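Long-range contacts in putative Scyalone Dehydratase (Novosphingobium aromaticivorans DSM 12444, PDB 3EF8), which is of unknown function but is named a putative scytalone dehydratase, a SnoaL-like member of the NTF2-like superfamily that may act as a lyase: residues D4-E9 with I79-E84; V93-R98 with G106-Q111; E102-I107 with T135-V140. All blocks are in the same frame, centred on the assembly; numbering follows the deposited sequence.

How the contacts relate
The three contacts come in order along the chain and all reach the same mixed sheet. Contact 1 sets helix 3-25 against the end of strand 67-81, an outermost strand of that sheet within the chain; contact 2 pairs strands 86-99 and 106-119, and contact 3 pairs the start of 106-119 with the end of 122-136. Contacts 2 and 3 share G106 and I107, have centres about 9 Å apart and are tied by the salt bridge R98-D105. Contact 1 lies across the chain's centre, about 28 Å and 37 Å from the centres of contacts 2 and 3. Helix 3-25 packing on this sheet is part of the NTF2-like fold, and all three contacts border other subunits.

Contact 1 of 3, residues D4-E9 with I79-E84; sequences DTNLVE and IDFVSE
The side chain of N6 lies over one face of the F81 ring, its amide plane turned 19° from that of the ring. CB sits 3.9 Å from F81 CE2. CG is placed beside the backbone N, anti to the carbonyl carbon (chi1 -74°), where it reaches to 3.7 Å from F81 CD2. At the tip, OD1 and ND2 both lie near that same CD2, OD1 standing 3.8 Å above the ring plane and displaced toward the rim. The two side chains slide past each other in opposite directions. I79 CG2 covers the other face of the ring, also toward its rim. In the NTF2-like fold the long N-terminal helix packs on the curved sheet; here its first turns meet the end of strand 67-81, and M10 and I13 of the same helix also touch F81. One turn after T5, E9 brings CB to 3.7 Å from F81 CZ. Its OE2 is in a salt bridge with K118 NZ and its OE1 is hydrogen-bonded to W123 NE1. A water also donates to OE2 at 2.7 Å and gives its second hydrogen to E84 O. Nearer the helix start, T5 CG2 touches E84 CB at 4.0 Å, the two side chains crossing obliquely.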
ATOM      1  N   ASP A   4      16.180  -1.422 -18.975  1.00 29.46           N
ATOM      2  CA  ASP A   4      16.617  -0.242 -18.259  1.00 30.35           C
ATOM      3  C   ASP A   4      15.540   0.846 -18.337  1.00 28.45           C
ATOM      4  O   ASP A   4      15.168   1.455 -17.321  1.00 30.24           O
ATOM      5  CB  ASP A   4      17.927   0.262 -18.873  1.00 32.47           C
ATOM      6  N   THR A   5      15.042   1.070 -19.549  1.00 25.86           N
ATOM      7  CA  THR A   5      14.002   2.074 -19.791  1.00 25.36           C
ATOM      8  C   THR A   5      12.750   1.722 -19.015  1.00 22.77           C
ATOM      9  O   THR A   5      12.176   2.564 -18.310  1.00 20.47           O
ATOM     10  CB  THR A   5      13.640   2.204 -21.298  1.00 27.93           C
ATOM     11  OG1 THR A   5      14.801   2.637 -22.006  1.00 30.15           O
ATOM     12  CG2 THR A   5      12.518   3.225 -21.501  1.00 24.61           C
ATOM     13  N   ASN A   6      12.337   0.469 -19.118  1.00 19.15           N
ATOM     14  CA  ASN A   6      11.116   0.033 -18.443  1.00 18.67           C
ATOM     15  C   ASN A   6      11.233   0.251 -16.934  1.00 18.61           C
ATOM     16  O   ASN A   6      10.326   0.799 -16.316  1.00 14.45           O
ATOM     17  CB  ASN A   6      10.733  -1.382 -18.803  1.00 19.77           C
ATOM     18  CG  ASN A   6      10.170  -1.470 -20.215  1.00 25.47           C
ATOM     19  OD1 ASN A   6      10.195  -0.486 -20.958  1.00 39.04           O
ATOM     20  ND2 ASN A   6       9.649  -2.621 -20.578  1.00 32.05           N
ATOM     21  N   LEU A   7      12.357  -0.113 -16.344  1.00 15.93           N
ATOM     22  CA  LEU A   7      12.491   0.029 -14.887  1.00 13.84           C
ATOM     23  C   LEU A   7      12.463   1.464 -14.407  1.00 14.07           C
ATOM     24  O   LEU A   7      11.820   1.841 -13.398  1.00 12.89           O
ATOM     25  CB  LEU A   7      13.745  -0.676 -14.375  1.00 13.52           C
ATOM     26  CG  LEU A   7      13.745  -2.186 -14.526  1.00 14.24           C
ATOM     27  CD1 LEU A   7      15.112  -2.718 -14.122  1.00 16.81           C
ATOM     28  CD2 LEU A   7      12.675  -2.896 -13.713  1.00 15.99           C
ATOM     29  N   VAL A   8      13.165   2.333 -15.108  1.00 14.49           N
ATOM     30  CA  VAL A   8      13.211   3.709 -14.730  1.00 14.29           C
ATOM     31  C   VAL A   8      11.840   4.333 -14.895  1.00 12.28           C
ATOM     32  O   VAL A   8      11.377   5.100 -14.035  1.00 11.23           O
ATOM     33  CB  VAL A   8      14.221   4.471 -15.627  1.00 15.06           C
ATOM     34  CG1 VAL A   8      13.994   5.942 -15.545  1.00 17.35           C
ATOM     35  CG2 VAL A   8      15.658   4.074 -15.203  1.00 18.60           C
ATOM     36  N   GLU A   9      11.163   4.006 -15.988  1.00 11.74           N
ATOM     37  CA  GLU A   9       9.864   4.640 -16.252  1.00 11.34           C
ATOM     38  C   GLU A   9       8.772   4.107 -15.308  1.00 10.17           C
ATOM     39  O   GLU A   9       7.825   4.818 -14.993  1.00 12.01           O
ATOM     40  CB  GLU A   9       9.428   4.459 -17.684  1.00 12.18           C
ATOM     41  CG  GLU A   9      10.373   5.114 -18.705  1.00 10.88           C
ATOM     42  CD  GLU A   9      10.579   6.606 -18.568  1.00 14.75           C
ATOM     43  OE1 GLU A   9      10.078   7.246 -17.623  1.00 12.01           O
ATOM     44  OE2 GLU A   9      11.245   7.206 -19.472  1.00 15.57           O
ATOM     45  N   ILE A  79       2.013  -2.238 -14.358  1.00  7.63           N
ATOM     46  CA  ILE A  79       2.298  -1.378 -15.512  1.00  8.35           C
ATOM     47  C   ILE A  79       2.663  -2.216 -16.716  1.00 11.53           C
ATOM     48  O   ILE A  79       3.545  -3.031 -16.633  1.00 11.72           O
ATOM     49  CB  ILE A  79       3.445  -0.440 -15.187  1.00  8.92           C
ATOM     50  CG1 ILE A  79       3.066   0.443 -13.962  1.00 10.64           C
ATOM     51  CG2 ILE A  79       3.765   0.440 -16.439  1.00 11.75           C
ATOM     52  CD1 ILE A  79       4.202   1.339 -13.460  1.00 11.32           C
ATOM     53  N   ASP A  80       1.956  -1.973 -17.806  1.00  9.86           N
ATOM     54  CA  ASP A  80       2.236  -2.613 -19.113  1.00 11.76           C
ATOM     55  C   ASP A  80       2.538  -1.492 -20.092  1.00 10.45           C
ATOM     56  O   ASP A  80       1.685  -0.690 -20.395  1.00 13.48           O
ATOM     57  CB  ASP A  80       1.037  -3.399 -19.615  1.00 12.43           C
ATOM     58  CG  ASP A  80       0.665  -4.557 -18.712  1.00 17.63           C
ATOM     59  OD1 ASP A  80       1.585  -5.163 -18.169  1.00 21.02           O
ATOM     60  OD2 ASP A  80      -0.540  -4.859 -18.583  1.00 31.53           O
ATOM     61  N   PHE A  81       3.758  -1.484 -20.603  1.00 11.02           N
ATOM     62  CA  PHE A  81       4.155  -0.498 -21.583  1.00 10.20           C
ATOM     63  C   PHE A  81       3.625  -0.801 -22.982  1.00 12.43           C
ATOM     64  O   PHE A  81       3.782  -1.926 -23.464  1.00 16.04           O
ATOM     65  CB  PHE A  81       5.660  -0.343 -21.631  1.00 11.74           C
ATOM     66  CG  PHE A  81       6.227   0.325 -20.422  1.00 12.52           C
ATOM     67  CD1 PHE A  81       6.230   1.714 -20.308  1.00 14.23           C
ATOM     68  CD2 PHE A  81       6.719  -0.433 -19.403  1.00 15.08           C
ATOM     69  CE1 PHE A  81       6.739   2.331 -19.181  1.00 12.79           C
ATOM     70  CE2 PHE A  81       7.210   0.170 -18.271  1.00 13.01           C
ATOM     71  CZ  PHE A  81       7.235   1.540 -18.159  1.00 14.31           C
ATOM     72  N   VAL A  82       2.980   0.189 -23.583  1.00  9.75           N
ATOM     73  CA  VAL A  82       2.654   0.119 -25.025  1.00 10.06           C
ATOM     74  C   VAL A  82       3.931   0.456 -25.759  1.00 12.30           C
ATOM     75  O   VAL A  82       4.404  -0.309 -26.624  1.00 12.79           O
ATOM     76  CB  VAL A  82       1.518   1.040 -25.394  1.00 11.48           C
ATOM     77  CG1 VAL A  82       1.274   0.943 -26.916  1.00 12.40           C
ATOM     78  CG2 VAL A  82       0.260   0.640 -24.620  1.00 13.52           C
ATOM     79  N   SER A  83       4.505   1.592 -25.397  1.00 11.66           N
ATOM     80  CA  SER A  83       5.783   2.033 -25.886  1.00 12.78           C
ATOM     81  C   SER A  83       6.542   2.711 -24.756  1.00 14.00           C
ATOM     82  O   SER A  83       6.112   2.679 -23.603  1.00 12.94           O
ATOM     83  CB  SER A  83       5.596   3.037 -27.025  1.00 13.08           C
ATOM     84  OG  SER A  83       5.078   4.257 -26.508  1.00 12.31           O
ATOM     85  N   GLU A  84       7.675   3.306 -25.042  1.00 12.18           N
ATOM     86  CA  GLU A  84       8.456   3.976 -23.988  1.00 10.95           C
ATOM     87  C   GLU A  84       7.772   5.274 -23.526  1.00 11.60           C
ATOM     88  O   GLU A  84       8.211   5.864 -22.533  1.00 14.96           O
ATOM     89  CB  GLU A  84       9.909   4.192 -24.393  1.00 12.26           C
ATOM     90  CG  GLU A  84      10.234   5.426 -25.251  1.00 13.23           C
ATOM     91  CD  GLU A  84       9.781   5.360 -26.709  1.00 16.00           C
ATOM     92  OE1 GLU A  84       9.125   4.394 -27.104  1.00 13.67           O
ATOM     93  OE2 GLU A  84      10.050   6.342 -27.438  1.00 14.50           O
TER
HETATM   94  O   HOH W   1      10.804   6.592 -22.114  1.00 15.86           O

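Contact 2 of 3, residues V93-R98 with G106-Q111; sequences VLAIHR and GILYGQ
L94 and Y109 lie side by side and point the same way, with L94 CD1 3.5 Å from Y109 CE1 and nearly as close to Y109 CD1. The same leucine methyl also meets I107 CG2, two residues before Y109 on the same strand, which stands over one face of the Y109 ring, 3.5 Å above its plane and offset toward the rim. I107 then turns its other branch to I96: its CD1 touches I96 CG2 at 3.6 Å, and these two side chains again run alongside each other in the same direction. This row of L94, I96, I107 and Y109 occupies one face of the sheet and helps form the subunit interface, where L94 packs on L94 of one neighbouring subunit and Y109 on I96 of the other. The four belong to the antiparallel hairpin of strands 86-99 and 106-119, part of the curved sheet of the NTF2-like fold. V93-G110, A95-L108 and H97-G106 are its hydrogen-bonded pairs here, L94-Y109 and I96-I107 its non-hydrogen-bonded ones. On the other face, A95 CB and L108 CB are 4.2 Å apart, while V93 CG1 packs beside the backbone of G110, 3.7 Å from its C atom. G106 O accepts from H97 N at 2.8 Å, in the carbonyl plane. H97 CG sits beside that same backbone N (chi1 -55°), which keeps the ring close to this oxygen, and H97 ND1 adds a second bond to it at 3.0 Å, from well above the carbonyl plane. The oxygen lies in the plane of the imidazole, and this second bond helps fix the ring's rotation and indicates a proton on ND1. Y138 and F67 meet the same ring from outside the two strands.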
ATOM      1  N   VAL A  93      -6.777   1.313  -4.934  1.00  6.72           N
ATOM      2  CA  VAL A  93      -6.844   2.504  -4.094  1.00  7.75           C
ATOM      3  C   VAL A  93      -7.725   2.288  -2.891  1.00  6.77           C
ATOM      4  O   VAL A  93      -8.767   1.652  -2.967  1.00  7.36           O
ATOM      5  CB  VAL A  93      -7.268   3.775  -4.911  1.00  7.29           C
ATOM      6  CG1 VAL A  93      -8.675   3.639  -5.459  1.00 10.38           C
ATOM      7  CG2 VAL A  93      -7.138   5.011  -4.067  1.00  9.89           C
ATOM      8  N   LEU A  94      -7.245   2.793  -1.762  1.00  6.33           N
ATOM      9  CA  LEU A  94      -8.007   2.964  -0.533  1.00  6.75           C
ATOM     10  C   LEU A  94      -8.054   4.485  -0.301  1.00  6.67           C
ATOM     11  O   LEU A  94      -7.028   5.133  -0.160  1.00  7.51           O
ATOM     12  CB  LEU A  94      -7.349   2.282   0.648  1.00  7.00           C
ATOM     13  CG  LEU A  94      -8.015   2.451   1.999  1.00 10.81           C
ATOM     14  CD1 LEU A  94      -9.373   1.757   2.027  1.00 15.56           C
ATOM     15  CD2 LEU A  94      -7.065   1.861   3.075  1.00 11.39           C
ATOM     16  N   ALA A  95      -9.253   5.068  -0.273  1.00  7.75           N
ATOM     17  CA  ALA A  95      -9.393   6.500  -0.137  1.00  8.94           C
ATOM     18  C   ALA A  95     -10.385   6.805   0.973  1.00  8.25           C
ATOM     19  O   ALA A  95     -11.514   6.356   0.919  1.00  9.10           O
ATOM     20  CB  ALA A  95      -9.841   7.143  -1.469  1.00  9.60           C
ATOM     21  N   ILE A  96      -9.892   7.517   1.995  1.00  6.85           N
ATOM     22  CA  ILE A  96     -10.722   7.846   3.174  1.00  7.92           C
ATOM     23  C   ILE A  96     -11.025   9.334   3.120  1.00  8.77           C
ATOM     24  O   ILE A  96     -10.179  10.136   2.901  1.00  9.11           O
ATOM     25  CB  ILE A  96     -10.023   7.479   4.465  1.00  8.30           C
ATOM     26  CG1 ILE A  96      -9.623   5.981   4.497  1.00 10.72           C
ATOM     27  CG2 ILE A  96     -10.952   7.772   5.676  1.00 11.69           C
ATOM     28  CD1 ILE A  96      -8.205   5.716   3.905  1.00 11.54           C
ATOM     29  N   HIS A  97     -12.293   9.643   3.335  1.00  8.80           N
ATOM     30  CA  HIS A  97     -12.788  11.012   3.268  1.00 10.76           C
ATOM     31  C   HIS A  97     -13.451  11.465   4.564  1.00  9.28           C
ATOM     32  O   HIS A  97     -14.406  10.822   5.018  1.00 11.47           O
ATOM     33  CB  HIS A  97     -13.838  11.092   2.149  1.00  8.85           C
ATOM     34  CG  HIS A  97     -13.358  10.611   0.824  1.00 10.28           C
ATOM     35  ND1 HIS A  97     -13.230   9.265   0.556  1.00 10.38           N
ATOM     36  CD2 HIS A  97     -13.007  11.266  -0.302  1.00 13.14           C
ATOM     37  CE1 HIS A  97     -12.770   9.119  -0.676  1.00 12.50           C
ATOM     38  NE2 HIS A  97     -12.650  10.310  -1.223  1.00 13.44           N
ATOM     39  N   ARG A  98     -12.921  12.551   5.119  1.00 12.02           N
ATOM     40  CA  ARG A  98     -13.478  13.136   6.378  1.00 10.75           C
ATOM     41  C   ARG A  98     -14.245  14.365   5.905  1.00 11.00           C
ATOM     42  O   ARG A  98     -13.692  15.312   5.336  1.00 11.28           O
ATOM     43  CB  ARG A  98     -12.390  13.525   7.368  1.00 10.82           C
ATOM     44  CG  ARG A  98     -13.031  14.141   8.621  1.00 13.19           C
ATOM     45  CD  ARG A  98     -12.337  13.843   9.877  1.00 17.83           C
ATOM     46  NE  ARG A  98     -12.278  12.422  10.126  1.00 12.24           N
ATOM     47  CZ  ARG A  98     -11.463  11.882  11.015  1.00 11.99           C
ATOM     48  NH1 ARG A  98     -10.651  12.659  11.705  1.00 13.74           N
ATOM     49  NH2 ARG A  98     -11.419  10.578  11.139  1.00 13.78           N
ATOM     50  N   GLY A 106     -16.046   8.492   4.893  1.00  9.76           N
ATOM     51  CA  GLY A 106     -16.470   7.759   3.733  1.00  8.97           C
ATOM     52  C   GLY A 106     -15.276   7.034   3.123  1.00  8.98           C
ATOM     53  O   GLY A 106     -14.233   7.647   2.911  1.00 10.92           O
ATOM     54  N   ILE A 107     -15.446   5.742   2.934  1.00  8.85           N
ATOM     55  CA  ILE A 107     -14.348   4.911   2.440  1.00  9.79           C
ATOM     56  C   ILE A 107     -14.647   4.389   1.053  1.00  8.15           C
ATOM     57  O   ILE A 107     -15.699   3.813   0.826  1.00  9.99           O
ATOM     58  CB  ILE A 107     -14.102   3.680   3.345  1.00 10.41           C
ATOM     59  CG1 ILE A 107     -14.191   4.029   4.833  1.00 17.07           C
ATOM     60  CG2 ILE A 107     -12.757   3.014   2.918  1.00 10.33           C
ATOM     61  CD1 ILE A 107     -13.222   5.022   5.335  1.00 18.17           C
ATOM     62  N   LEU A 108     -13.675   4.601   0.141  1.00  8.18           N
ATOM     63  CA  LEU A 108     -13.704   4.056  -1.201  1.00  8.02           C
ATOM     64  C   LEU A 108     -12.613   2.990  -1.309  1.00  6.86           C
ATOM     65  O   LEU A 108     -11.456   3.233  -0.986  1.00  8.62           O
ATOM     66  CB  LEU A 108     -13.456   5.140  -2.261  1.00  9.04           C
ATOM     67  CG  LEU A 108     -13.022   4.615  -3.655  1.00 14.62           C
ATOM     68  CD1 LEU A 108     -14.267   4.064  -4.160  1.00 14.76           C
ATOM     69  CD2 LEU A 108     -12.506   5.775  -4.539  1.00 17.51           C
ATOM     70  N   TYR A 109     -13.032   1.815  -1.741  1.00  7.33           N
ATOM     71  CA  TYR A 109     -12.138   0.710  -2.124  1.00  5.47           C
ATOM     72  C   TYR A 109     -12.244   0.582  -3.622  1.00  8.30           C
ATOM     73  O   TYR A 109     -13.322   0.307  -4.134  1.00  8.71           O
ATOM     74  CB  TYR A 109     -12.532  -0.587  -1.475  1.00  7.48           C
ATOM     75  CG  TYR A 109     -12.672  -0.541   0.016  1.00 11.05           C
ATOM     76  CD1 TYR A 109     -11.600  -0.776   0.865  1.00  8.21           C
ATOM     77  CD2 TYR A 109     -13.913  -0.243   0.572  1.00 11.79           C
ATOM     78  CE1 TYR A 109     -11.752  -0.746   2.249  1.00 11.00           C
ATOM     79  CE2 TYR A 109     -14.086  -0.253   1.939  1.00 12.74           C
ATOM     80  CZ  TYR A 109     -13.001  -0.488   2.771  1.00 12.37           C
ATOM     81  OH  TYR A 109     -13.177  -0.492   4.145  1.00 13.98           O
ATOM     82  N   GLY A 110     -11.164   0.844  -4.351  1.00  9.01           N
ATOM     83  CA  GLY A 110     -11.296   0.942  -5.783  1.00  9.83           C
ATOM     84  C   GLY A 110     -10.130   0.369  -6.562  1.00  7.28           C
ATOM     85  O   GLY A 110      -9.119  -0.069  -5.982  1.00  7.89           O
ATOM     86  N   GLN A 111     -10.317   0.374  -7.859  1.00  6.91           N
ATOM     87  CA  GLN A 111      -9.295   0.024  -8.842  1.00  7.69           C
ATOM     88  C   GLN A 111      -9.199   1.143  -9.841  1.00  7.74           C
ATOM     89  O   GLN A 111     -10.243   1.634 -10.310  1.00 10.66           O
ATOM     90  CB  GLN A 111      -9.683  -1.260  -9.582  1.00  7.40           C
ATOM     91  CG  GLN A 111     -10.017  -2.416  -8.689  1.00  7.89           C
ATOM     92  CD  GLN A 111     -10.565  -3.622  -9.479  1.00  9.53           C
ATOM     93  OE1 GLN A 111     -10.934  -3.466 -10.659  1.00 10.16           O
ATOM     94  NE2 GLN A 111     -10.657  -4.777  -8.839  1.00  9.64           N
TER

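Contact 3 of 3, residues E102-I107 with T135-V140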
ATOM      1  N   GLU A 102     -21.277  16.733   9.308  1.00 19.12           N
ATOM      2  CA  GLU A 102     -21.208  15.696  10.337  1.00 18.33           C
ATOM      3  C   GLU A 102     -21.761  14.360   9.893  1.00 19.59           C
ATOM      4  O   GLU A 102     -22.965  14.122   9.881  1.00 19.67           O
ATOM      5  CB  GLU A 102     -21.923  16.149  11.628  1.00 19.96           C
ATOM      6  CG  GLU A 102     -22.246  14.997  12.534  1.00 27.87           C
ATOM      7  N   ARG A 103     -20.858  13.471   9.502  1.00 14.30           N
ATOM      8  CA  ARG A 103     -21.214  12.118   9.070  1.00 14.64           C
ATOM      9  C   ARG A 103     -19.952  11.276   9.145  1.00 13.30           C
ATOM     10  O   ARG A 103     -18.862  11.846   9.161  1.00 15.47           O
ATOM     11  CB  ARG A 103     -21.773  12.115   7.635  1.00 14.35           C
ATOM     12  CG  ARG A 103     -20.820  12.783   6.649  1.00 13.83           C
ATOM     13  CD  ARG A 103     -21.366  12.938   5.228  1.00 12.82           C
ATOM     14  NE  ARG A 103     -21.701  11.667   4.601  1.00 12.37           N
ATOM     15  CZ  ARG A 103     -22.344  11.554   3.449  1.00 15.48           C
ATOM     16  NH1 ARG A 103     -22.687  12.641   2.812  1.00 13.59           N
ATOM     17  NH2 ARG A 103     -22.592  10.371   2.918  1.00 22.65           N
ATOM     18  N   PRO A 104     -20.109   9.953   9.229  1.00 13.82           N
ATOM     19  CA  PRO A 104     -18.932   9.111   9.316  1.00 14.26           C
ATOM     20  C   PRO A 104     -17.986   9.284   8.114  1.00 14.12           C
ATOM     21  O   PRO A 104     -18.387   9.671   7.018  1.00 14.36           O
ATOM     22  CB  PRO A 104     -19.524   7.713   9.362  1.00 16.63           C
ATOM     23  CG  PRO A 104     -20.933   7.919   9.910  1.00 18.75           C
ATOM     24  CD  PRO A 104     -21.342   9.153   9.266  1.00 15.90           C
ATOM     25  N   ASP A 105     -16.724   8.981   8.345  1.00 13.31           N
ATOM     26  CA  ASP A 105     -15.790   8.975   7.240  1.00 10.81           C
ATOM     27  C   ASP A 105     -16.289   8.059   6.117  1.00 10.41           C
ATOM     28  O   ASP A 105     -16.779   6.942   6.334  1.00 13.32           O
ATOM     29  CB  ASP A 105     -14.416   8.502   7.725  1.00 11.52           C
ATOM     30  CG  ASP A 105     -13.730   9.469   8.667  1.00 13.72           C
ATOM     31  OD1 ASP A 105     -14.093  10.659   8.796  1.00 13.81           O
ATOM     32  OD2 ASP A 105     -12.707   9.043   9.262  1.00 15.04           O
ATOM     33  N   GLY A 106     -16.046   8.492   4.893  1.00  9.76           N
ATOM     34  CA  GLY A 106     -16.470   7.759   3.733  1.00  8.97           C
ATOM     35  C   GLY A 106     -15.276   7.034   3.123  1.00  8.98           C
ATOM     36  O   GLY A 106     -14.233   7.647   2.911  1.00 10.92           O
ATOM     37  N   ILE A 107     -15.446   5.742   2.934  1.00  8.85           N
ATOM     38  CA  ILE A 107     -14.348   4.911   2.440  1.00  9.79           C
ATOM     39  C   ILE A 107     -14.647   4.389   1.053  1.00  8.15           C
ATOM     40  O   ILE A 107     -15.699   3.813   0.826  1.00  9.99           O
ATOM     41  CB  ILE A 107     -14.102   3.680   3.345  1.00 10.41           C
ATOM     42  CG1 ILE A 107     -14.191   4.029   4.833  1.00 17.07           C
ATOM     43  CG2 ILE A 107     -12.757   3.014   2.918  1.00 10.33           C
ATOM     44  CD1 ILE A 107     -13.222   5.022   5.335  1.00 18.17           C
ATOM     45  N   THR A 135     -17.823   0.513  -1.270  1.00  9.46           N
ATOM     46  CA  THR A 135     -17.712   1.741  -0.482  1.00  9.90           C
ATOM     47  C   THR A 135     -18.416   1.603   0.867  1.00  9.08           C
ATOM     48  O   THR A 135     -19.286   0.727   1.067  1.00 11.14           O
ATOM     49  CB  THR A 135     -18.279   2.983  -1.180  1.00 10.83           C
ATOM     50  OG1 THR A 135     -19.713   2.900  -1.252  1.00 13.15           O
ATOM     51  CG2 THR A 135     -17.748   3.132  -2.581  1.00 10.71           C
ATOM     52  N   THR A 136     -18.006   2.468   1.778  1.00  9.12           N
ATOM     53  CA  THR A 136     -18.616   2.539   3.095  1.00 10.81           C
ATOM     54  C   THR A 136     -18.882   3.958   3.483  1.00 10.58           C
ATOM     55  O   THR A 136     -17.997   4.813   3.516  1.00 10.74           O
ATOM     56  CB  THR A 136     -17.663   1.884   4.139  1.00 11.91           C
ATOM     57  OG1 THR A 136     -17.437   0.517   3.738  1.00 12.61           O
ATOM     58  CG2 THR A 136     -18.277   1.910   5.562  1.00 13.07           C
ATOM     59  N   ASP A 137     -20.157   4.196   3.816  1.00 11.72           N
ATOM     60  CA  ASP A 137     -20.595   5.509   4.310  1.00 12.69           C
ATOM     61  C   ASP A 137     -20.218   6.625   3.350  1.00 13.60           C
ATOM     62  O   ASP A 137     -19.981   7.764   3.737  1.00 13.18           O
ATOM     63  CB  ASP A 137     -20.041   5.765   5.702  1.00 13.34           C
ATOM     64  CG  ASP A 137     -20.637   4.853   6.758  1.00 15.81           C
ATOM     65  OD1 ASP A 137     -21.862   4.582   6.701  1.00 20.56           O
ATOM     66  OD2 ASP A 137     -19.922   4.455   7.668  1.00 18.06           O
ATOM     67  N   TYR A 138     -20.235   6.289   2.060  1.00 10.51           N
ATOM     68  CA  TYR A 138     -19.708   7.168   1.049  1.00 12.13           C
ATOM     69  C   TYR A 138     -20.765   8.101   0.436  1.00 12.23           C
ATOM     70  O   TYR A 138     -21.985   7.921   0.683  1.00 13.69           O
ATOM     71  CB  TYR A 138     -19.048   6.287  -0.008  1.00 11.94           C
ATOM     72  CG  TYR A 138     -18.061   6.952  -0.934  1.00 11.32           C
ATOM     73  CD1 TYR A 138     -16.967   7.642  -0.442  1.00 15.17           C
ATOM     74  CD2 TYR A 138     -18.167   6.821  -2.299  1.00 13.05           C
ATOM     75  CE1 TYR A 138     -16.055   8.238  -1.284  1.00 15.56           C
ATOM     76  CE2 TYR A 138     -17.230   7.403  -3.150  1.00 12.44           C
ATOM     77  CZ  TYR A 138     -16.184   8.072  -2.645  1.00 14.27           C
ATOM     78  OH  TYR A 138     -15.285   8.642  -3.527  1.00 19.40           O
ATOM     79  N   HIS A 139     -20.282   9.079  -0.313  1.00 11.17           N
ATOM     80  CA  HIS A 139     -21.141  10.206  -0.812  1.00 12.64           C
ATOM     81  C   HIS A 139     -21.449  10.115  -2.277  1.00 14.35           C
ATOM     82  O   HIS A 139     -22.060  10.991  -2.872  1.00 13.11           O
ATOM     83  CB  HIS A 139     -20.504  11.543  -0.505  1.00 13.26           C
ATOM     84  CG  HIS A 139     -19.226  11.753  -1.230  1.00 14.56           C
ATOM     85  ND1 HIS A 139     -18.073  11.079  -0.893  1.00 13.62           N
ATOM     86  CD2 HIS A 139     -18.918  12.536  -2.284  1.00 15.96           C
ATOM     87  CE1 HIS A 139     -17.107  11.442  -1.721  1.00 15.10           C
ATOM     88  NE2 HIS A 139     -17.597  12.323  -2.576  1.00 14.32           N
ATOM     89  N   VAL A 140     -20.975   9.055  -2.899  1.00 13.48           N
ATOM     90  CA  VAL A 140     -21.236   8.819  -4.301  1.00 13.24           C
ATOM     91  C   VAL A 140     -21.897   7.476  -4.476  1.00 13.87           C
ATOM     92  O   VAL A 140     -21.430   6.440  -3.988  1.00 15.80           O
ATOM     93  CB  VAL A 140     -19.960   8.840  -5.168  1.00 13.48           C
ATOM     94  CG1 VAL A 140     -20.356   8.760  -6.673  1.00 15.43           C
ATOM     95  CG2 VAL A 140     -19.106  10.072  -4.876  1.00 12.91           C
TER
HETATM   96  O   HOH W   2     -20.747   9.287   5.769  1.00 13.04           O
HETATM   97  O   HOH W   3     -17.249   4.889   8.037  1.00 22.06           O
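Strands 106-119 and 122-136 form an antiparallel hairpin, and this contact lies at its open end, where both chains pass into loops. I107 meets T136 in a hydrogen-bonded pair, I107 N to T136 O and T136 N to I107 O, each 2.8 Å and with the donor in the carbonyl plane. The two side chains lie alongside on one face of the sheet, I107 CB 4.1 Å from T136 CB. G106 CA adds a CA-H...O contact to T136 O at 3.3 Å. At D137, in a left-handed backbone conformation (phi 55°, psi 33°), the regular pairing ends, though Y138 stays beside G106. Having no side chain, G106 lets D137 O and Y138 CD1 come close, the latter 4.0 Å from G106 C. D137 sets OD2 3.7 Å from P104 CB, and a water donates to both this oxygen and D105 O.

A second water accepts a hydrogen bond from R103 NE at 2.8 Å and donates to P104 O and D137 O. It lies at the edge of the R103 guanidinium, in its plane. That group is turned 86° from the H139 ring, with NH1 near H139 CB, and makes a cation-pi contact with Y99. T135 O accepts from R98 NH1 of a neighbouring subunit, T136 OG1 weakly from its NH2. This is the frayed, open end of an antiparallel hairpin in an NTF2-like sheet, beside a subunit boundary, with waters bridging the loops beyond the last pair.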